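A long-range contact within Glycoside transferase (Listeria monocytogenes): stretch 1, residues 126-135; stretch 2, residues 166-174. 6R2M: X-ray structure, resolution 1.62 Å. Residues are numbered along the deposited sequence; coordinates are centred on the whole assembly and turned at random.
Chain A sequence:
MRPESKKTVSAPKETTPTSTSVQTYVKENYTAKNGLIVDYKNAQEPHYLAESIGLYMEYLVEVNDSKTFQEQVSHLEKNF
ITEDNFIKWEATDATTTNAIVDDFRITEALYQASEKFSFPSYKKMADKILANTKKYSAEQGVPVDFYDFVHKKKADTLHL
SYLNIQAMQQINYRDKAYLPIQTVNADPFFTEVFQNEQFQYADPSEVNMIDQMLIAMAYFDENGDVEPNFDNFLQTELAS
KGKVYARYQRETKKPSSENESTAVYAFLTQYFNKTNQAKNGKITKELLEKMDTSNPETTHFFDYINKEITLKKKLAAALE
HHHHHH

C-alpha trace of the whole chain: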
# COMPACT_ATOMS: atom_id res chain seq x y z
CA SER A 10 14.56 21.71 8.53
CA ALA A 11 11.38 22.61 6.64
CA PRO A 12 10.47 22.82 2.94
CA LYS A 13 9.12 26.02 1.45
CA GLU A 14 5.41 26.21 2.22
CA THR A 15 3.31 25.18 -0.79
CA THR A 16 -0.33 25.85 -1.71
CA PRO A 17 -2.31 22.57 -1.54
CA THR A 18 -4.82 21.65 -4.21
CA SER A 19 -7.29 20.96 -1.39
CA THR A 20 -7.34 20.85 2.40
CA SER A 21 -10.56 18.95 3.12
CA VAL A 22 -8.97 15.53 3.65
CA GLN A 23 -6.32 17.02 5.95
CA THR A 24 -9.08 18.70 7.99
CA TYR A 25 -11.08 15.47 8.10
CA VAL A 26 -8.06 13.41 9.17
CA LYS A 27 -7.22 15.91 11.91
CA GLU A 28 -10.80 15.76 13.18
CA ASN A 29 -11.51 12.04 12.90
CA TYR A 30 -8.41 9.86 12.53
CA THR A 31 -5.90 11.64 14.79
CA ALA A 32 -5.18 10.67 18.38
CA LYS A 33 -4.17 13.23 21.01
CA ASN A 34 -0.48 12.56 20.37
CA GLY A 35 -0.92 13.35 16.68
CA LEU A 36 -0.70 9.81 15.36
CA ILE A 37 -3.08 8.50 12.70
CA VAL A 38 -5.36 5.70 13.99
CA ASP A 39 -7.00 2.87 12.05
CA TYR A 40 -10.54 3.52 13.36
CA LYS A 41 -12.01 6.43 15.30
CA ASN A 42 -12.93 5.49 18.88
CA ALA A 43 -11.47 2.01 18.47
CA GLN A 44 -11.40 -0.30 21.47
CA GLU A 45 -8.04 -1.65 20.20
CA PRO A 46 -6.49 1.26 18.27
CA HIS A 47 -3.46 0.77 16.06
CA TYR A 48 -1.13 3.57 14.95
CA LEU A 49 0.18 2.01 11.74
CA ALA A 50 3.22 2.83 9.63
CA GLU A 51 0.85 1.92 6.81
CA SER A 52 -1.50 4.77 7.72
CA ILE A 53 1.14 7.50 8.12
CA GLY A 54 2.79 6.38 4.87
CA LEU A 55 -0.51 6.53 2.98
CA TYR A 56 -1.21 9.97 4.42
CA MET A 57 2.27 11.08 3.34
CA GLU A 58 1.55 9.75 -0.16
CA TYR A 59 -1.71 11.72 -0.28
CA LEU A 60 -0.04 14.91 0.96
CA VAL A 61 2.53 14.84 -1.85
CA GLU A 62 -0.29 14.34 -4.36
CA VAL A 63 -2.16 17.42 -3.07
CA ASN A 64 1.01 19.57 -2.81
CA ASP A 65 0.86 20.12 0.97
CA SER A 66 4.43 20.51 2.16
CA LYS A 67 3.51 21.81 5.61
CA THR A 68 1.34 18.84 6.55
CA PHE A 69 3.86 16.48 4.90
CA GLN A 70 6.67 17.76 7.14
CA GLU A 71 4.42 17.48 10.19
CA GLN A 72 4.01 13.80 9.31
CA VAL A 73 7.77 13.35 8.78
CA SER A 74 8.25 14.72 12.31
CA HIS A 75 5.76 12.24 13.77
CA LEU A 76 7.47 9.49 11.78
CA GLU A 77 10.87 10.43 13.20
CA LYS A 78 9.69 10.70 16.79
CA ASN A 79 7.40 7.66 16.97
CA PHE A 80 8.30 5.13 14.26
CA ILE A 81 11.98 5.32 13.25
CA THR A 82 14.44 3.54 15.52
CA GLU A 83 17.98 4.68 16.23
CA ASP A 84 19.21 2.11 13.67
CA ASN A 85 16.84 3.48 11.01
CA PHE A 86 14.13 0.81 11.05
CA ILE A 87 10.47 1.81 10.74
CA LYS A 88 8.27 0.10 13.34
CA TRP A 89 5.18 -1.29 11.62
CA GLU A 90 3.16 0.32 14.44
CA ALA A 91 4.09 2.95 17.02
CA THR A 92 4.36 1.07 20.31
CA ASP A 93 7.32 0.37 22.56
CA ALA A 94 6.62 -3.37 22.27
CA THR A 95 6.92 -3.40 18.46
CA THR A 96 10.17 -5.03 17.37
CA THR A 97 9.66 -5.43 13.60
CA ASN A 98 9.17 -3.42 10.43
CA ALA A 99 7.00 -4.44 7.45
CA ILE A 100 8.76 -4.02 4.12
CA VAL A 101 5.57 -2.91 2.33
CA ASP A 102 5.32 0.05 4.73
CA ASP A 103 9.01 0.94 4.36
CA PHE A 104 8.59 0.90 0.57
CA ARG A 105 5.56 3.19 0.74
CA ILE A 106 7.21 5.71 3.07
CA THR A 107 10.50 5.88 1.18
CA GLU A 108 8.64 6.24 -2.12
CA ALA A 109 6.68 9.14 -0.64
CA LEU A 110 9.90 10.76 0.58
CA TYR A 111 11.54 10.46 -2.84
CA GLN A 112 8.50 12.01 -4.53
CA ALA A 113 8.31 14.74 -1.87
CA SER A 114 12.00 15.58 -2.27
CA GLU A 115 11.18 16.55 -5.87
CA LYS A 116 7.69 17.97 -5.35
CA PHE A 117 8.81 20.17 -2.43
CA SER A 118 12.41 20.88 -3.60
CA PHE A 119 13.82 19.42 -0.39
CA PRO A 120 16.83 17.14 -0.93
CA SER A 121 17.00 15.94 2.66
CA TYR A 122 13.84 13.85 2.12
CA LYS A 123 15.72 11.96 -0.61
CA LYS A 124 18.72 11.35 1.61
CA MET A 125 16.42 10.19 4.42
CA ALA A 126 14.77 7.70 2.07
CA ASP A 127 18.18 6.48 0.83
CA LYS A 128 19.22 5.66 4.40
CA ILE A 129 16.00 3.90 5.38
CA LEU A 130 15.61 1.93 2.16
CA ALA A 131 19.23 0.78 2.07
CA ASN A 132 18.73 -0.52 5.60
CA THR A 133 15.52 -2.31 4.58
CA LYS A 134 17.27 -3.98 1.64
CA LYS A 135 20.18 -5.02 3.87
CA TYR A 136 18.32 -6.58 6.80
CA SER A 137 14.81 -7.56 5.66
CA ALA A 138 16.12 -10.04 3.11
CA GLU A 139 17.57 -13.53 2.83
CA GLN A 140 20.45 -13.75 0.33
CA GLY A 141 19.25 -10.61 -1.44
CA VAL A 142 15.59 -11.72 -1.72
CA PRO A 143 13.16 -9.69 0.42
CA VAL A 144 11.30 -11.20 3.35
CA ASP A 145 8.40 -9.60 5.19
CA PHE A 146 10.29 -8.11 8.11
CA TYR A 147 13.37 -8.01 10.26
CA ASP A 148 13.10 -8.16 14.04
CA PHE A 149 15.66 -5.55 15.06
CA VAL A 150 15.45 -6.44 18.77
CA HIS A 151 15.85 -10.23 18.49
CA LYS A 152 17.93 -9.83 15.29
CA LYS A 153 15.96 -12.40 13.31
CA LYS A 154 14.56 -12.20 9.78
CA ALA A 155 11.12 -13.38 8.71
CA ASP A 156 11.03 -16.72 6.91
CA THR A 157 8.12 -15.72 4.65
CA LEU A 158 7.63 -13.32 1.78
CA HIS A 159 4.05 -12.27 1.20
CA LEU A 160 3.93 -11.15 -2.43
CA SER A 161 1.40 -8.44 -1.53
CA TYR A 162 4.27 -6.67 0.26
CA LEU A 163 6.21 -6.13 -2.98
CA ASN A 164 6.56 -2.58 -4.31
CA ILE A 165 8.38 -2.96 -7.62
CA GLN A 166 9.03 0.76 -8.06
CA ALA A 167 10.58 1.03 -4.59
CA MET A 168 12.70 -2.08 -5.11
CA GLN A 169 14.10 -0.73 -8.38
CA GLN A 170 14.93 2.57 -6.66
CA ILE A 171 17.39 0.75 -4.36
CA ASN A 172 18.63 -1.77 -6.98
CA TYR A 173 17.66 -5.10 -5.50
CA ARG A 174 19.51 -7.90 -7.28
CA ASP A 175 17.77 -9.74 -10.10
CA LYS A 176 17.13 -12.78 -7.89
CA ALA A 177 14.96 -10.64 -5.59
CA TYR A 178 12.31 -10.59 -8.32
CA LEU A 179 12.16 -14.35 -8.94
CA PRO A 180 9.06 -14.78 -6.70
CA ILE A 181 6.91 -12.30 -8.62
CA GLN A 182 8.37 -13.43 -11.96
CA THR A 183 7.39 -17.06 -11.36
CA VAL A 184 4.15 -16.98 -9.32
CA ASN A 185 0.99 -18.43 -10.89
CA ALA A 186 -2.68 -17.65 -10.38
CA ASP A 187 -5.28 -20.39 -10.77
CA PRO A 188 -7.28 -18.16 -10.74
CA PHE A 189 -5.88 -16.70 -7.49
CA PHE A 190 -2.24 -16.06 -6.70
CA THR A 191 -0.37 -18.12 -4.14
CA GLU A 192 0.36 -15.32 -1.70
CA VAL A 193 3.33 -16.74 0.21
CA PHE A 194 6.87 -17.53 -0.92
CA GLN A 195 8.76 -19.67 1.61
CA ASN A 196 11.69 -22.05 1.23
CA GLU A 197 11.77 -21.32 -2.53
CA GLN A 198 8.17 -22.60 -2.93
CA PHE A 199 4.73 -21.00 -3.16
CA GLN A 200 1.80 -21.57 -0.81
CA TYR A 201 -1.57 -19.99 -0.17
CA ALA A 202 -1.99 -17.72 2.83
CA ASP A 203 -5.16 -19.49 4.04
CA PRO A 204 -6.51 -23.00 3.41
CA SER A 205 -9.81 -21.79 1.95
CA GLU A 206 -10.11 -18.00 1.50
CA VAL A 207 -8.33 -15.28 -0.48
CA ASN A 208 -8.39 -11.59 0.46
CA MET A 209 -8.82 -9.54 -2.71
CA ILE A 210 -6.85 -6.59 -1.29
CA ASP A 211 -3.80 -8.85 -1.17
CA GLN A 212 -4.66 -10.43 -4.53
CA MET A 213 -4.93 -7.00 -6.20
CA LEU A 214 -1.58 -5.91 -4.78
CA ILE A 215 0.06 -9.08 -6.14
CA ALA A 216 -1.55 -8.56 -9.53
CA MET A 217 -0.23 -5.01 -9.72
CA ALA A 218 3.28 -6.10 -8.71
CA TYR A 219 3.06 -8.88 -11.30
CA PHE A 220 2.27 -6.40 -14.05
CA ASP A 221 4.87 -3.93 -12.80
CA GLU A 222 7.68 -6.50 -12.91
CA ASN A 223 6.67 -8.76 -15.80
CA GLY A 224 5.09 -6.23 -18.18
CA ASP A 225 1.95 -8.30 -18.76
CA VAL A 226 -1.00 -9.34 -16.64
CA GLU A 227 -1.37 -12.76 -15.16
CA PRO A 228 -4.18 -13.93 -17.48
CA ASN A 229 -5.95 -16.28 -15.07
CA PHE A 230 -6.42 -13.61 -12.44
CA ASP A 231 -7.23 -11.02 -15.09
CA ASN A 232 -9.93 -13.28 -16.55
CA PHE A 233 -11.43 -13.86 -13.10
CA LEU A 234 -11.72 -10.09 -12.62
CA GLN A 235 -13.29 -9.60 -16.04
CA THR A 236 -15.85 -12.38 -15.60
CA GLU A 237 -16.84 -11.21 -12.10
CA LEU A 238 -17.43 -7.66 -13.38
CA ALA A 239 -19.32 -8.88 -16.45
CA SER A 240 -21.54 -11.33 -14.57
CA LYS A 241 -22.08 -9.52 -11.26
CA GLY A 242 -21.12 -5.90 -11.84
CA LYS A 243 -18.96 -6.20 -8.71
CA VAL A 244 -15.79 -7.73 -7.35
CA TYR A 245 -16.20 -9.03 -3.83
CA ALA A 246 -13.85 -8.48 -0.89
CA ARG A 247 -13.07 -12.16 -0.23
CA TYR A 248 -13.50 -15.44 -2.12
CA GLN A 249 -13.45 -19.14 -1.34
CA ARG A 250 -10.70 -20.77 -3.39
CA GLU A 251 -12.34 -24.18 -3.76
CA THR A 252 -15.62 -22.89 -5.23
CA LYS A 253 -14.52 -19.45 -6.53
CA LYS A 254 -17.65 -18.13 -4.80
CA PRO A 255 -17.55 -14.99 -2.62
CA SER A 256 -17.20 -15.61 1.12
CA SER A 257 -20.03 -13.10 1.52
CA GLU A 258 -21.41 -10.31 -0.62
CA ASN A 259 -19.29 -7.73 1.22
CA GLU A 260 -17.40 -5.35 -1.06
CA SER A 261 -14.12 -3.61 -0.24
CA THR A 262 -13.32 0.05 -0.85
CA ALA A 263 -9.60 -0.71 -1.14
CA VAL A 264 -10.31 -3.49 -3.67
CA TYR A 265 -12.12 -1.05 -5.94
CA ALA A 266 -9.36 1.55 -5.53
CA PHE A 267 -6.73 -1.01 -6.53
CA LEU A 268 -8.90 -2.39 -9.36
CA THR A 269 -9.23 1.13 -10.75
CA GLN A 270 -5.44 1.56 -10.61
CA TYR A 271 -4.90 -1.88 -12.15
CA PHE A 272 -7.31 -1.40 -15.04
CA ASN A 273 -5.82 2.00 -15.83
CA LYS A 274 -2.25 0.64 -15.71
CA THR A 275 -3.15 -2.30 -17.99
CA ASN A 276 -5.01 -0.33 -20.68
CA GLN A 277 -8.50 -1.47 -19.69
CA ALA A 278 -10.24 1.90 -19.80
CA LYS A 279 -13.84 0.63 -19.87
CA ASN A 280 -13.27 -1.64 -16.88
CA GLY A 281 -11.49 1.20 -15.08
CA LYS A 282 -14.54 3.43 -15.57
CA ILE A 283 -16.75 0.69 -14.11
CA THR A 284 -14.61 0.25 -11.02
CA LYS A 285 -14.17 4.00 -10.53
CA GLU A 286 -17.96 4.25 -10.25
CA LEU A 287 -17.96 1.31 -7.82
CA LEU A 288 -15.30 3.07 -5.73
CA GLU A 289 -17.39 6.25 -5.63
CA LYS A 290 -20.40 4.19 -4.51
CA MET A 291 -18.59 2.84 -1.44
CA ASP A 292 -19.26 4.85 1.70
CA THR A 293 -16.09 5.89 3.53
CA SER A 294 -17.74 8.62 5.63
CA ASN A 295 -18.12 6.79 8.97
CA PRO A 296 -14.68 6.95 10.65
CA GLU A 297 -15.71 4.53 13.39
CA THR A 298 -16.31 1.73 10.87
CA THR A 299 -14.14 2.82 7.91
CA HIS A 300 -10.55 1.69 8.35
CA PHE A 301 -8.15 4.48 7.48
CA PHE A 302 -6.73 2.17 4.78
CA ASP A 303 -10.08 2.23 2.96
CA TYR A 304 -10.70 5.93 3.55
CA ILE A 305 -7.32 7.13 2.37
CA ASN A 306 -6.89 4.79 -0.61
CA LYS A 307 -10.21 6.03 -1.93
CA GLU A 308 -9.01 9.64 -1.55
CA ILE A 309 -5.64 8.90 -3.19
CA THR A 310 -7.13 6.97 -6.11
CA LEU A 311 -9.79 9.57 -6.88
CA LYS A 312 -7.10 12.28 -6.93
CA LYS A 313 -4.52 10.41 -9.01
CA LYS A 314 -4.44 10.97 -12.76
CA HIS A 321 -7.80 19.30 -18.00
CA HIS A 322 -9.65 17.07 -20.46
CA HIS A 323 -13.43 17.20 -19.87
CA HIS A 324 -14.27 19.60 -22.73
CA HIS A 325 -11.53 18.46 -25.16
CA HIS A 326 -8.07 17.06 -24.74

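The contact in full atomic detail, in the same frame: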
# COMPACT_ATOMS: atom_id res chain seq x y z
N ALA A 126 15.28 8.92 2.68
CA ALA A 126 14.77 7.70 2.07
C ALA A 126 15.90 6.75 1.68
O ALA A 126 15.77 5.53 1.85
CB ALA A 126 13.90 8.04 0.86
N ASP A 127 17.01 7.30 1.17
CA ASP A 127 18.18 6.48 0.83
C ASP A 127 18.61 5.65 2.04
O ASP A 127 18.91 4.45 1.92
CB ASP A 127 19.37 7.35 0.40
CG ASP A 127 19.26 7.93 -1.01
OD1 ASP A 127 18.40 7.54 -1.81
OD2 ASP A 127 20.10 8.81 -1.33
N LYS A 128 18.68 6.30 3.20
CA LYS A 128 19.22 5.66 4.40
C LYS A 128 18.27 4.57 4.88
O LYS A 128 18.70 3.46 5.20
CB LYS A 128 19.44 6.70 5.51
CG LYS A 128 20.37 7.85 5.17
CD LYS A 128 21.30 7.51 4.03
CE LYS A 128 21.95 8.76 3.47
NZ LYS A 128 21.29 9.29 2.31
N ILE A 129 16.98 4.88 4.93
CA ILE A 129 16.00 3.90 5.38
C ILE A 129 15.95 2.72 4.42
O ILE A 129 16.00 1.56 4.83
CB ILE A 129 14.61 4.55 5.54
CG1 ILE A 129 14.62 5.54 6.70
CG2 ILE A 129 13.54 3.50 5.79
CD1 ILE A 129 13.42 6.46 6.70
N LEU A 130 15.85 3.01 3.12
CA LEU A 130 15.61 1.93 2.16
C LEU A 130 16.84 1.03 2.01
O LEU A 130 16.70 -0.18 1.85
CB LEU A 130 15.19 2.53 0.81
CG LEU A 130 14.73 1.57 -0.28
CD1 LEU A 130 13.63 0.68 0.23
CD2 LEU A 130 14.28 2.35 -1.49
N ALA A 131 18.04 1.61 2.08
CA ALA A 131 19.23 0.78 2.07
C ALA A 131 19.24 -0.17 3.26
O ALA A 131 19.59 -1.35 3.13
CB ALA A 131 20.48 1.66 2.05
N ASN A 132 18.82 0.33 4.42
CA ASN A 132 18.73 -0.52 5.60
C ASN A 132 17.68 -1.61 5.43
O ASN A 132 17.90 -2.75 5.85
CB ASN A 132 18.43 0.36 6.81
CG ASN A 132 18.61 -0.36 8.11
OD1 ASN A 132 19.72 -0.72 8.48
ND2 ASN A 132 17.50 -0.56 8.82
N THR A 133 16.53 -1.29 4.82
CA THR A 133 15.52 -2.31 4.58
C THR A 133 16.03 -3.40 3.65
O THR A 133 15.82 -4.60 3.89
CB THR A 133 14.27 -1.66 3.98
OG1 THR A 133 13.68 -0.78 4.95
CG2 THR A 133 13.27 -2.72 3.55
N LYS A 134 16.70 -3.01 2.57
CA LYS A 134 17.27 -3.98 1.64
C LYS A 134 18.30 -4.87 2.33
O LYS A 134 18.39 -6.07 2.04
CB LYS A 134 17.89 -3.25 0.46
CG LYS A 134 18.68 -4.14 -0.50
CD LYS A 134 19.29 -3.29 -1.61
CE LYS A 134 20.42 -3.99 -2.34
NZ LYS A 134 21.00 -3.06 -3.34
N LYS A 135 19.09 -4.29 3.24
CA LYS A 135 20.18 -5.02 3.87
C LYS A 135 19.67 -6.08 4.84
O LYS A 135 20.13 -7.23 4.83
CB LYS A 135 21.13 -4.05 4.57
CG LYS A 135 22.27 -4.73 5.34
CD LYS A 135 23.25 -3.69 5.86
CE LYS A 135 24.37 -4.35 6.64
NZ LYS A 135 25.27 -3.34 7.25
N GLN A 166 8.37 -0.53 -7.88
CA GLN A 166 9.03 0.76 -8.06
C GLN A 166 10.04 1.03 -6.95
O GLN A 166 11.17 1.44 -7.22
CB GLN A 166 7.97 1.87 -8.13
CG GLN A 166 8.58 3.27 -8.13
CD GLN A 166 7.82 4.25 -9.00
OE1 GLN A 166 7.39 3.92 -10.11
NE2 GLN A 166 7.64 5.47 -8.49
N ALA A 167 9.66 0.77 -5.69
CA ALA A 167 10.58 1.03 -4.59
C ALA A 167 11.79 0.11 -4.67
O ALA A 167 12.92 0.54 -4.39
CB ALA A 167 9.87 0.86 -3.25
N MET A 168 11.59 -1.14 -5.05
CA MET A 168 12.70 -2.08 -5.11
C MET A 168 13.68 -1.72 -6.21
O MET A 168 14.89 -1.92 -6.05
CB MET A 168 12.18 -3.51 -5.30
CG MET A 168 11.36 -3.98 -4.14
SD MET A 168 10.65 -5.60 -4.43
CE MET A 168 12.15 -6.57 -4.64
N GLN A 169 13.19 -1.17 -7.33
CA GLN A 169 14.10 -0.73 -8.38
C GLN A 169 14.87 0.51 -7.95
O GLN A 169 16.03 0.69 -8.36
CB GLN A 169 13.32 -0.49 -9.67
CG GLN A 169 12.66 -1.74 -10.22
CD GLN A 169 11.68 -1.47 -11.34
OE1 GLN A 169 11.16 -0.36 -11.47
NE2 GLN A 169 11.42 -2.48 -12.16
N GLN A 170 14.26 1.36 -7.12
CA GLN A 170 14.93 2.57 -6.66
C GLN A 170 16.20 2.26 -5.87
O GLN A 170 17.16 3.05 -5.89
CB GLN A 170 13.97 3.40 -5.80
CG GLN A 170 14.62 4.59 -5.14
CD GLN A 170 14.97 5.68 -6.14
OE1 GLN A 170 14.21 5.95 -7.06
NE2 GLN A 170 16.15 6.29 -5.97
N ILE A 171 16.24 1.13 -5.17
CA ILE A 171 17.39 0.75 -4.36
C ILE A 171 18.15 -0.43 -4.96
O ILE A 171 19.02 -1.00 -4.31
CB ILE A 171 16.97 0.49 -2.90
CG1 ILE A 171 18.15 0.64 -1.93
CG2 ILE A 171 16.25 -0.84 -2.75
CD1 ILE A 171 18.66 2.05 -1.81
N ASN A 172 17.84 -0.79 -6.21
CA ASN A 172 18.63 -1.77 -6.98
C ASN A 172 18.76 -3.12 -6.28
O ASN A 172 19.86 -3.65 -6.12
CB ASN A 172 20.01 -1.20 -7.29
CG ASN A 172 19.94 0.06 -8.11
OD1 ASN A 172 20.29 1.15 -7.64
ND2 ASN A 172 19.49 -0.08 -9.35
N TYR A 173 17.63 -3.70 -5.88
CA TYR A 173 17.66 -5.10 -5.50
C TYR A 173 18.24 -5.93 -6.64
O TYR A 173 18.04 -5.61 -7.82
CB TYR A 173 16.26 -5.61 -5.17
CG TYR A 173 15.74 -5.32 -3.78
CD1 TYR A 173 15.17 -4.08 -3.49
CD2 TYR A 173 15.75 -6.29 -2.79
CE1 TYR A 173 14.66 -3.80 -2.25
CE2 TYR A 173 15.24 -6.01 -1.52
CZ TYR A 173 14.69 -4.76 -1.27
OH TYR A 173 14.17 -4.43 -0.04
N ARG A 174 18.96 -6.98 -6.28
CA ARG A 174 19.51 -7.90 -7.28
C ARG A 174 18.40 -8.59 -8.05
O ARG A 174 17.24 -8.63 -7.63
CB ARG A 174 20.40 -8.94 -6.61
CG ARG A 174 21.56 -8.35 -5.83
CD ARG A 174 22.13 -9.35 -4.83
NE ARG A 174 22.71 -10.52 -5.49
CZ ARG A 174 23.00 -11.66 -4.87
NH1 ARG A 174 22.75 -11.79 -3.57
NH2 ARG A 174 23.52 -12.68 -5.55
O HOH W 1 14.59 -6.12 2.01

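The contact packs one flank of a continuous helix, residues 126-135, against the end of a second helix and the turn that follows it, joining a small apolar cluster to a lysine whose NZ hydrogen-bonds to two backbone carbonyls of the turn. Together the two stretches bury 426 Å², most of it through Leu130 and Lys134 on one side and Ile171 and Tyr173 on the other. Leu130 and Lys134 lie one helical turn apart, and the CA-to-CB bonds of both point toward the second stretch, so that they present neighbouring points of the same helical flank.

The apolar part centres on Leu130 and Ile171, whose CA-to-CB bonds each point toward the opposing stretch. Leu130, with chi1 t and chi2 p, brings CD2 to 3.6 Å from CB of Ile171, a close van der Waals approach. The same methyl carbon, CD2 of Leu130, lies 3.7 Å from the backbone O of Ala167, and so sits against the last turn of the second helix as well as the residue that follows it. Ile171 also extends along the first helix: its CD1 is 4.0 Å from the backbone N of Ala131 and 4.3 Å from Ala131 CB. Although the CB of Ala131 points away from the second stretch, the reach of the isoleucine side chain still brings the two residues together.

Ile171 is the first residue to leave helical phi/psi, and the chain turns immediately after it, with Asn172 at phi/psi of 57/52°. Lys134 exploits this turn. Its side chain is extended, all four chi angles being t, and carries NZ to the carbonyls of the turn, where it donates hydrogen bonds to O of Ile171 (3.0 Å) and to O of Asn172 (3.1 Å). A single ammonium group thus bridges two successive peptide carbonyls, so that both hydrogen bonds from Lys134 go to the backbone of the turn.

On its way to these carbonyls, the aliphatic part of Lys134 passes over the ring of Tyr173. Lys134 CG stands 4.1 Å from the centroid of the Tyr173 ring and only 13° off the ring normal, a CH-pi contact over the face. Lysine therefore uses both parts of its character here, methylene groups against the aromatic surface and the charged end against polar oxygen atoms. The CA-to-CB bond of Tyr173 points sideways, but the end of its side chain comes nearer the helix, placing OH 3.6 Å from CA of Lys134 and 4.1 Å from CG2 of Thr133.

The tyrosine hydroxyl makes no direct hydrogen bond across the contact; one water supplies the link instead. Tyr173 OH donates to this water at an OH-to-water O distance of 2.7 Å, and the water O in turn donates to Thr133 O, also at 2.7 Å, connecting the hydroxyl to the helix backbone.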